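Local coordinates for prenyltransference for protein (Lavandula lanata, PDB 5HC8) that catalyses the head-to-middle coupling of dimethylallyl diphosphate units to form lavandulyl diphosphate, at residues W63-Q68 against D78-I83; S105-K110 against T180-F185; S90-L95 against S122-L127. All coordinates share one frame; numbering follows the deposited sequence.

Overall arrangement
The three contacts lie within one cis-prenyltransferase fold, a parallel sheet flanked by helices. Contact 1 borders the active site: it packs strand 59-65 on helix 74-89 beside the two bound isoprenoid groups. Contact 2 joins the edge strand 103-107 to the loop 180-185. Contact 3 pairs helix 91-97 with helix 115-128. Contacts 2 and 3 have centres about 16 Å apart and touch through E125, whose OE1 lies 2.9 Å from A106 N, a probable hydrogen bond. Contact 1 touches neither; its centre is about 17 Å from that of contact 2 and about 18 Å from that of contact 3. The side chain of I107 is about 12 Å from the bound thio-substrate analogue ISY.

Contact 1: residues W63-Q68 against D78-I83. With ISY (3-methylbut-3-enylsulfanyl(phosphonooxy)phosphinic acid), chain F; 61G (2-methylbuta-1,3-diene), chain D.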
loop_
_atom_site.group_PDB
_atom_site.type_symbol
_atom_site.label_atom_id
_atom_site.label_comp_id
_atom_site.label_asym_id
_atom_site.label_seq_id
_atom_site.Cartn_x
_atom_site.Cartn_y
_atom_site.Cartn_z
ATOM N N TRP A 63 -15.118 -1.222 -0.545
ATOM C CA TRP A 63 -14.718 -0.661 -1.862
ATOM C C TRP A 63 -15.473 -1.339 -2.956
ATOM O O TRP A 63 -15.387 -2.567 -3.094
ATOM C CB TRP A 63 -13.259 -0.913 -2.145
ATOM C CG TRP A 63 -12.661 -0.149 -3.296
ATOM C CD1 TRP A 63 -12.989 1.113 -3.777
ATOM C CD2 TRP A 63 -11.533 -0.564 -4.052
ATOM N NE1 TRP A 63 -12.112 1.463 -4.777
ATOM C CE2 TRP A 63 -11.178 0.487 -4.913
ATOM C CE3 TRP A 63 -10.711 -1.685 -4.004
ATOM C CZ2 TRP A 63 -10.102 0.372 -5.810
ATOM C CZ3 TRP A 63 -9.700 -1.776 -4.893
ATOM C CH2 TRP A 63 -9.376 -0.746 -5.734
ATOM N N ALA A 64 -16.230 -0.560 -3.741
ATOM C CA ALA A 64 -17.147 -1.159 -4.755
ATOM C C ALA A 64 -16.737 -0.837 -6.205
ATOM O O ALA A 64 -17.126 -1.513 -7.147
ATOM C CB ALA A 64 -18.557 -0.681 -4.531
ATOM N N LEU A 65 -15.969 0.234 -6.397
ATOM C CA LEU A 65 -15.740 0.605 -7.785
ATOM C C LEU A 65 -14.519 1.486 -7.827
ATOM O O LEU A 65 -14.485 2.472 -7.154
ATOM C CB LEU A 65 -16.958 1.308 -8.328
ATOM C CG LEU A 65 -16.850 1.515 -9.839
ATOM C CD1 LEU A 65 -17.261 0.273 -10.608
ATOM C CD2 LEU A 65 -17.724 2.686 -10.270
ATOM N N SER A 66 -13.527 1.054 -8.577
ATOM C CA SER A 66 -12.325 1.813 -8.878
ATOM C C SER A 66 -12.418 2.611 -10.179
ATOM O O SER A 66 -13.288 2.318 -11.017
ATOM C CB SER A 66 -11.092 0.868 -8.998
ATOM O OG SER A 66 -11.100 0.129 -10.209
ATOM N N PRO A 67 -11.485 3.573 -10.380
ATOM C CA PRO A 67 -11.497 4.262 -11.695
ATOM C C PRO A 67 -11.215 3.292 -12.824
ATOM O O PRO A 67 -11.852 3.368 -13.878
ATOM C CB PRO A 67 -10.359 5.271 -11.590
ATOM C CG PRO A 67 -10.298 5.563 -10.098
ATOM C CD PRO A 67 -10.552 4.207 -9.446
ATOM N N GLN A 68 -10.261 2.398 -12.594
ATOM C CA GLN A 68 -9.955 1.342 -13.555
ATOM C C GLN A 68 -11.146 0.519 -14.022
ATOM O O GLN A 68 -11.242 0.140 -15.211
ATOM C CB GLN A 68 -8.869 0.418 -12.964
ATOM C CG GLN A 68 -7.456 1.033 -12.847
ATOM C CD GLN A 68 -7.301 2.157 -11.789
ATOM O OE1 GLN A 68 -7.982 2.160 -10.747
ATOM N NE2 GLN A 68 -6.458 3.171 -12.109
ATOM N N ASP A 78 -22.922 -0.466 -16.017
ATOM C CA ASP A 78 -24.243 0.130 -15.801
ATOM C C ASP A 78 -25.053 -0.739 -14.879
ATOM O O ASP A 78 -25.745 -0.241 -13.988
ATOM C CB ASP A 78 -25.033 0.424 -17.116
ATOM C CG ASP A 78 -24.330 1.456 -18.031
ATOM O OD1 ASP A 78 -23.419 2.234 -17.602
ATOM O OD2 ASP A 78 -24.669 1.472 -19.234
ATOM N N PHE A 79 -24.906 -2.043 -15.015
ATOM C CA PHE A 79 -25.560 -2.920 -14.074
ATOM C C PHE A 79 -25.057 -2.735 -12.628
ATOM O O PHE A 79 -25.832 -2.691 -11.691
ATOM C CB PHE A 79 -25.342 -4.357 -14.476
ATOM C CG PHE A 79 -26.179 -5.305 -13.691
ATOM C CD1 PHE A 79 -27.538 -5.387 -13.920
ATOM C CD2 PHE A 79 -25.627 -6.081 -12.674
ATOM C CE1 PHE A 79 -28.339 -6.260 -13.188
ATOM C CE2 PHE A 79 -26.428 -6.962 -11.941
ATOM C CZ PHE A 79 -27.792 -7.047 -12.200
ATOM N N LEU A 80 -23.744 -2.659 -12.452
ATOM C CA LEU A 80 -23.193 -2.311 -11.130
ATOM C C LEU A 80 -23.810 -1.028 -10.578
ATOM O O LEU A 80 -24.176 -0.972 -9.440
ATOM C CB LEU A 80 -21.652 -2.176 -11.226
ATOM C CG LEU A 80 -20.910 -3.511 -11.390
ATOM C CD1 LEU A 80 -19.423 -3.276 -11.626
ATOM C CD2 LEU A 80 -21.128 -4.415 -10.178
ATOM N N MET A 81 -23.859 0.031 -11.378
ATOM C CA MET A 81 -24.398 1.284 -10.895
ATOM C C MET A 81 -25.831 1.096 -10.416
ATOM O O MET A 81 -26.250 1.680 -9.432
ATOM C CB MET A 81 -24.411 2.356 -12.002
ATOM C CG MET A 81 -23.089 2.833 -12.598
ATOM S SD MET A 81 -21.932 3.389 -11.379
ATOM C CE MET A 81 -20.642 3.965 -12.478
ATOM N N ARG A 82 -26.613 0.313 -11.144
ATOM C CA ARG A 82 -28.040 0.134 -10.811
ATOM C C ARG A 82 -28.206 -0.678 -9.502
ATOM O O ARG A 82 -29.013 -0.370 -8.645
ATOM C CB ARG A 82 -28.720 -0.564 -12.020
ATOM C CG ARG A 82 -30.054 -0.026 -12.463
ATOM C CD ARG A 82 -29.945 1.214 -13.345
ATOM N NE ARG A 82 -30.748 2.289 -12.740
ATOM C CZ ARG A 82 -31.183 3.399 -13.347
ATOM N NH1 ARG A 82 -30.936 3.633 -14.636
ATOM N NH2 ARG A 82 -31.882 4.293 -12.643
ATOM N N ILE A 83 -27.388 -1.710 -9.349
ATOM C CA ILE A 83 -27.382 -2.515 -8.174
ATOM C C ILE A 83 -27.014 -1.688 -6.981
ATOM O O ILE A 83 -27.579 -1.905 -5.895
ATOM C CB ILE A 83 -26.337 -3.599 -8.285
ATOM C CG1 ILE A 83 -26.831 -4.700 -9.181
ATOM C CG2 ILE A 83 -26.101 -4.217 -6.937
ATOM C CD1 ILE A 83 -25.762 -5.777 -9.309
HETATM P P1 ISY F . -7.640 -6.335 -10.316
HETATM O O2 ISY F . -8.900 -5.291 -10.056
HETATM P P3 ISY F . -10.384 -5.617 -9.633
HETATM O O4 ISY F . -7.830 -7.676 -9.502
HETATM O O5 ISY F . -6.246 -5.701 -10.043
HETATM O O6 ISY F . -7.717 -6.645 -11.804
HETATM O O7 ISY F . -10.837 -6.900 -10.231
HETATM O O8 ISY F . -11.275 -4.318 -9.902
HETATM S S9 ISY F . -10.255 -6.001 -7.537
HETATM C C10 ISY F . -10.290 -4.342 -6.900
HETATM C C11 ISY F . -11.650 -4.303 -6.250
HETATM C C12 ISY F . -12.601 -3.162 -6.474
HETATM C C13 ISY F . -13.892 -3.187 -5.795
HETATM C C14 ISY F . -12.347 -2.129 -7.507
HETATM C CAC 61G D . -15.827 -3.863 -9.112
HETATM C CAE 61G D . -16.937 -4.766 -8.517
HETATM C CAB 61G D . -18.149 -4.310 -7.749
HETATM C CAD 61G D . -16.704 -6.166 -8.546
HETATM C CAA 61G D . -15.526 -6.525 -9.253
#
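L65 meets L80 and M81 where strand 59-65 of the parallel sheet faces helix 74-89, part of the alpha/beta fold. A64 and L80 line the pocket of the diene 61G. The protein-protein part is apolar and buried. L65 forks over two helix residues: CD2 meets M81 CE at 3.9 Å, and CD1 approaches L80 CD1 at 4.3 Å. The side chains of L65 and M81 cross at about a right angle. M81 bends at chi2 (-54°), which carries its methyl group toward L65. F70 touches both L65 and M81.

Within these two segments the ligand contacts are mostly apolar. The isoprenoid tail of ISY lies over one face of the W63 indole, with C14 above the plane and offset toward the rim. W63 CZ3 comes within 3.3 Å of ISY C10. F203 stacks on the W63 ring. L80 CD2 reaches 61G CAB at 3.8 Å, so L80 touches both strand and diene.

Hydrogen bonds surround these groups. W63 NE1 bonds Y142 O, and S66 N bonds N69 OD1. N69 ND2 bonds the diphosphate of ISY, as do R193, R199 and S201. A64 O makes a close van der Waals contact with 61G CAB, 3.0 Å away.

Contact 2: residues S105-K110 against T180-F185. With SO4 (sulfate ion), chain E.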
loop_
_atom_site.group_PDB
_atom_site.type_symbol
_atom_site.label_atom_id
_atom_site.label_comp_id
_atom_site.label_asym_id
_atom_site.label_seq_id
_atom_site.Cartn_x
_atom_site.Cartn_y
_atom_site.Cartn_z
ATOM N N SER A 105 -21.652 7.275 4.495
ATOM C CA SER A 105 -20.990 8.205 3.607
ATOM C C SER A 105 -20.505 7.466 2.380
ATOM O O SER A 105 -20.296 6.269 2.439
ATOM C CB SER A 105 -19.783 8.848 4.218
ATOM O OG SER A 105 -20.023 9.483 5.425
ATOM N N ALA A 106 -20.352 8.183 1.273
ATOM C CA ALA A 106 -19.678 7.646 0.120
ATOM C C ALA A 106 -18.466 8.514 -0.125
ATOM O O ALA A 106 -18.473 9.783 0.137
ATOM C CB ALA A 106 -20.582 7.537 -1.129
ATOM N N ILE A 107 -17.376 7.836 -0.522
ATOM C CA ILE A 107 -16.156 8.534 -0.947
ATOM C C ILE A 107 -15.802 8.131 -2.375
ATOM O O ILE A 107 -16.092 7.015 -2.801
ATOM C CB ILE A 107 -14.964 8.353 -0.009
ATOM C CG1 ILE A 107 -14.469 6.897 0.018
ATOM C CG2 ILE A 107 -15.330 8.884 1.379
ATOM C CD1 ILE A 107 -13.203 6.747 0.863
ATOM N N GLY A 108 -15.193 9.058 -3.087
ATOM C CA GLY A 108 -14.714 8.852 -4.437
ATOM C C GLY A 108 -15.092 10.020 -5.344
ATOM O O GLY A 108 -15.617 11.020 -4.869
ATOM N N ASP A 109 -14.810 9.870 -6.636
ATOM C CA ASP A 109 -15.131 10.893 -7.682
ATOM C C ASP A 109 -16.587 10.725 -8.099
ATOM O O ASP A 109 -16.936 10.115 -9.094
ATOM C CB ASP A 109 -14.157 10.766 -8.834
ATOM C CG ASP A 109 -14.247 11.937 -9.832
ATOM O OD1 ASP A 109 -15.169 12.756 -9.717
ATOM O OD2 ASP A 109 -13.423 11.973 -10.763
ATOM N N LYS A 110 -17.452 11.272 -7.277
ATOM C CA LYS A 110 -18.879 10.988 -7.393
ATOM C C LYS A 110 -19.466 11.640 -8.652
ATOM O O LYS A 110 -20.453 11.175 -9.189
ATOM C CB LYS A 110 -19.588 11.451 -6.147
ATOM C CG LYS A 110 -19.262 10.553 -4.992
ATOM C CD LYS A 110 -19.805 11.196 -3.725
ATOM C CE LYS A 110 -18.727 11.867 -2.898
ATOM N NZ LYS A 110 -19.197 11.905 -1.486
ATOM N N THR A 180 -10.606 10.618 2.842
ATOM C CA THR A 180 -10.924 9.999 4.112
ATOM C C THR A 180 -10.986 11.058 5.225
ATOM O O THR A 180 -11.131 10.685 6.400
ATOM C CB THR A 180 -9.847 8.937 4.431
ATOM O OG1 THR A 180 -8.527 9.420 4.048
ATOM C CG2 THR A 180 -10.219 7.703 3.672
ATOM N N ASN A 181 -10.895 12.363 4.860
ATOM C CA ASN A 181 -11.003 13.448 5.886
ATOM C C ASN A 181 -12.362 13.465 6.626
ATOM O O ASN A 181 -12.530 14.117 7.667
ATOM C CB ASN A 181 -10.601 14.839 5.341
ATOM C CG ASN A 181 -11.550 15.344 4.301
ATOM O OD1 ASN A 181 -12.633 14.834 4.113
ATOM N ND2 ASN A 181 -11.072 16.325 3.533
ATOM N N ILE A 182 -13.311 12.748 6.109
ATOM C CA ILE A 182 -14.571 12.561 6.779
ATOM C C ILE A 182 -14.537 11.604 7.972
ATOM O O ILE A 182 -15.555 11.439 8.595
ATOM C CB ILE A 182 -15.648 12.112 5.802
ATOM C CG1 ILE A 182 -15.310 10.712 5.207
ATOM C CG2 ILE A 182 -15.873 13.171 4.703
ATOM C CD1 ILE A 182 -16.505 10.018 4.641
ATOM N N THR A 183 -13.404 10.967 8.294
ATOM C CA THR A 183 -13.372 10.101 9.448
ATOM C C THR A 183 -12.223 10.501 10.268
ATOM O O THR A 183 -11.170 10.758 9.717
ATOM C CB THR A 183 -12.767 8.690 9.242
ATOM O OG1 THR A 183 -12.438 8.336 7.882
ATOM C CG2 THR A 183 -13.366 7.723 10.061
ATOM N N LYS A 184 -12.303 10.306 11.587
ATOM C CA LYS A 184 -11.099 10.386 12.404
ATOM C C LYS A 184 -10.294 9.061 12.418
ATOM O O LYS A 184 -9.226 8.983 13.006
ATOM C CB LYS A 184 -11.455 10.750 13.857
ATOM C CG LYS A 184 -12.101 9.585 14.592
ATOM C CD LYS A 184 -11.767 9.549 16.084
ATOM C CE LYS A 184 -12.151 10.842 16.740
ATOM N NZ LYS A 184 -13.548 11.143 16.324
ATOM N N PHE A 185 -10.783 8.040 11.757
ATOM C CA PHE A 185 -10.032 6.768 11.553
ATOM C C PHE A 185 -9.703 6.489 10.078
ATOM O O PHE A 185 -10.021 5.436 9.605
ATOM C CB PHE A 185 -10.870 5.669 12.070
ATOM C CG PHE A 185 -11.309 5.871 13.520
ATOM C CD1 PHE A 185 -10.365 5.806 14.558
ATOM C CD2 PHE A 185 -12.622 6.119 13.826
ATOM C CE1 PHE A 185 -10.757 5.946 15.905
ATOM C CE2 PHE A 185 -13.014 6.283 15.174
ATOM C CZ PHE A 185 -12.086 6.197 16.195
HETATM S S SO4 E . -15.973 8.773 12.298
HETATM O O1 SO4 E . -15.691 7.670 11.278
HETATM O O2 SO4 E . -14.929 9.854 12.518
HETATM O O3 SO4 E . -17.232 9.527 11.947
HETATM O O4 SO4 E . -16.205 8.034 13.579
#
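I182 packs on I107 and S105, while F185, farther along the same loop, turns its ring to K184 and a sulfate. K184 CG lies over one face of that ring, 3.4 Å above the plane and offset toward the rim. The sulfate sits at the ring edge, where its O4 is 4.0 Å from F185 CE2. This ion, probably from the crystallisation liquor, takes a nearly straight hydrogen bond from K184 N to O2, 2.8 Å long with an angle of 170°. H135 also binds it.

Across the contact the packing centres on one methyl group. I182 CD1 meets S105 CB at 3.5 Å and I107 CG2 at 3.6 Å. The I107 and I182 side chains cross obliquely. I107 CG2 stands anti to the carbonyl carbon while CG1 lies between the backbone N and that carbon (chi1 66°), so the two branches spread: CG2 meets I182, and CD1 approaches T180 CG2 at 4.2 Å. The hydroxyl of S105 is bonded to H135, that of T180 to Q207.

The loop is pinned by a beta turn. T180 O accepts from both T183 N and T183 OG1, which reach it from the same face of its plane. With an alanine in place of T183, T180 O keeps the backbone N-H but loses the hydroxyl donor, and the turn would probably be held less firmly. On the strand side, K110 NZ bonds A106 O at 2.8 Å, from above the carbonyl plane.

A106 points away from the loop and touches I121 of helix 115-128. The contact thus joins the loop before strand 190-193 to the edge of the parallel sheet, whose other face carries helix 115-128, as in an alpha/beta fold with helices on the sheet; the family is that of undecaprenyl diphosphate synthase.

Contact 3: residues S90-L95 against S122-L127; sequences SDVKEL and SYAEGL
The hydroxyl end of Y123 meets the aliphatic chain of K93 between two parallel helices, 91-97 and 115-128, of the alpha/beta fold. Strand 103-107 lies between the helices in the chain. The short helical segments run almost exactly parallel, 4° apart, with their axes 10.0 Å from each other.

K93 has the most surface buried here. Its chain starts with CG anti to the backbone N (chi1 159°) and runs extended as far as CE, past the hydroxyl of Y123. The aliphatic part does the touching: CE is 3.3 Å from Y123 OH, and CD is 3.6 Å from the same oxygen. K93 NZ lies farther on, 4.4 Å from Y123 OH, too far for a hydrogen bond.

L127 lies one turn on from Y123. Its CD2 approaches the base of the same lysine, 4.1 Å from K93 CA. L127 also packs on V96 and T97, farther along helix 91-97. K93, Y123 and L127 also touch a crystal neighbour, which may influence their positions.

Beneath this outer layer the contact is buried and apolar. V92 and A124 point toward each other, and both rest on F104 of strand 103-107. No hydrogen bond joins the helical segments. At the inner side, V92 CG1 meets the A124 methyl carbon CB at 3.8 Å.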
loop_
_atom_site.group_PDB
_atom_site.type_symbol
_atom_site.label_atom_id
_atom_site.label_comp_id
_atom_site.label_asym_id
_atom_site.label_seq_id
_atom_site.Cartn_x
_atom_site.Cartn_y
_atom_site.Cartn_z
ATOM N N SER A 90 -32.722 0.439 -0.597
ATOM C CA SER A 90 -33.325 -0.481 0.333
ATOM C C SER A 90 -32.451 -0.756 1.568
ATOM O O SER A 90 -32.723 -0.269 2.655
ATOM C CB SER A 90 -33.640 -1.798 -0.366
ATOM O OG SER A 90 -32.457 -2.311 -0.927
ATOM N N ASP A 91 -31.411 -1.567 1.360
ATOM C CA ASP A 91 -30.560 -2.077 2.440
ATOM C C ASP A 91 -29.992 -0.959 3.273
ATOM O O ASP A 91 -30.047 -1.005 4.492
ATOM C CB ASP A 91 -29.426 -2.914 1.851
ATOM C CG ASP A 91 -29.924 -4.159 1.203
ATOM O OD1 ASP A 91 -31.155 -4.410 1.302
ATOM O OD2 ASP A 91 -29.106 -4.915 0.632
ATOM N N VAL A 92 -29.446 0.061 2.640
ATOM C CA VAL A 92 -28.851 1.106 3.424
ATOM C C VAL A 92 -29.885 1.925 4.175
ATOM O O VAL A 92 -29.635 2.345 5.318
ATOM C CB VAL A 92 -27.968 2.049 2.604
ATOM C CG1 VAL A 92 -27.548 3.237 3.434
ATOM C CG2 VAL A 92 -26.742 1.301 2.149
ATOM N N LYS A 93 -31.026 2.156 3.536
ATOM C CA LYS A 93 -32.123 2.864 4.221
ATOM C C LYS A 93 -32.519 2.059 5.495
ATOM O O LYS A 93 -32.652 2.628 6.589
ATOM C CB LYS A 93 -33.306 3.055 3.255
ATOM C CG LYS A 93 -34.648 3.307 3.940
ATOM C CD LYS A 93 -35.767 3.492 2.923
ATOM C CE LYS A 93 -36.942 4.257 3.534
ATOM N NZ LYS A 93 -38.244 3.760 3.014
ATOM N N GLU A 94 -32.645 0.748 5.373
ATOM C CA GLU A 94 -32.897 -0.110 6.561
ATOM C C GLU A 94 -31.824 -0.029 7.661
ATOM O O GLU A 94 -32.137 0.055 8.839
ATOM C CB GLU A 94 -33.052 -1.572 6.126
ATOM C CG GLU A 94 -33.947 -2.406 7.041
ATOM C CD GLU A 94 -35.417 -1.929 7.047
ATOM O OE1 GLU A 94 -36.240 -2.513 7.795
ATOM O OE2 GLU A 94 -35.766 -0.973 6.300
ATOM N N LEU A 95 -30.547 -0.055 7.278
ATOM C CA LEU A 95 -29.476 0.025 8.240
ATOM C C LEU A 95 -29.395 1.358 9.036
ATOM O O LEU A 95 -29.097 1.365 10.243
ATOM C CB LEU A 95 -28.133 -0.220 7.515
ATOM C CG LEU A 95 -27.919 -1.655 7.001
ATOM C CD1 LEU A 95 -26.953 -1.719 5.814
ATOM C CD2 LEU A 95 -27.424 -2.453 8.182
ATOM N N SER A 122 -26.692 10.893 -1.951
ATOM C CA SER A 122 -27.197 12.065 -1.206
ATOM C C SER A 122 -28.303 11.734 -0.261
ATOM O O SER A 122 -28.324 12.198 0.869
ATOM C CB SER A 122 -27.701 13.154 -2.162
ATOM O OG SER A 122 -26.579 13.925 -2.586
ATOM N N TYR A 123 -29.217 10.898 -0.703
ATOM C CA TYR A 123 -30.361 10.570 0.127
ATOM C C TYR A 123 -29.882 9.827 1.366
ATOM O O TYR A 123 -30.148 10.249 2.514
ATOM C CB TYR A 123 -31.401 9.750 -0.671
ATOM C CG TYR A 123 -32.458 9.024 0.165
ATOM C CD1 TYR A 123 -33.381 9.743 0.940
ATOM C CD2 TYR A 123 -32.559 7.615 0.146
ATOM C CE1 TYR A 123 -34.346 9.088 1.680
ATOM C CE2 TYR A 123 -33.532 6.933 0.891
ATOM C CZ TYR A 123 -34.423 7.665 1.669
ATOM O OH TYR A 123 -35.404 7.008 2.424
ATOM N N ALA A 124 -29.123 8.749 1.153
ATOM C CA ALA A 124 -28.653 7.943 2.275
ATOM C C ALA A 124 -27.735 8.695 3.235
ATOM O O ALA A 124 -27.710 8.410 4.426
ATOM C CB ALA A 124 -27.997 6.635 1.792
ATOM N N GLU A 125 -26.984 9.651 2.734
ATOM C CA GLU A 125 -26.116 10.406 3.565
ATOM C C GLU A 125 -26.979 11.361 4.429
ATOM O O GLU A 125 -26.794 11.481 5.654
ATOM C CB GLU A 125 -25.122 11.208 2.694
ATOM C CG GLU A 125 -24.022 10.326 2.016
ATOM C CD GLU A 125 -22.925 11.131 1.343
ATOM O OE1 GLU A 125 -21.733 10.696 1.237
ATOM O OE2 GLU A 125 -23.273 12.215 0.844
ATOM N N GLY A 126 -27.919 12.042 3.769
ATOM C CA GLY A 126 -28.851 12.949 4.467
ATOM C C GLY A 126 -29.685 12.274 5.539
ATOM O O GLY A 126 -29.768 12.770 6.650
ATOM N N LEU A 127 -30.236 11.110 5.207
ATOM C CA LEU A 127 -31.003 10.280 6.139
ATOM C C LEU A 127 -30.208 9.851 7.381
ATOM O O LEU A 127 -30.777 9.603 8.452
ATOM C CB LEU A 127 -31.517 9.054 5.390
ATOM C CG LEU A 127 -32.572 8.172 6.018
ATOM C CD1 LEU A 127 -33.913 8.887 5.869
ATOM C CD2 LEU A 127 -32.628 6.771 5.396
#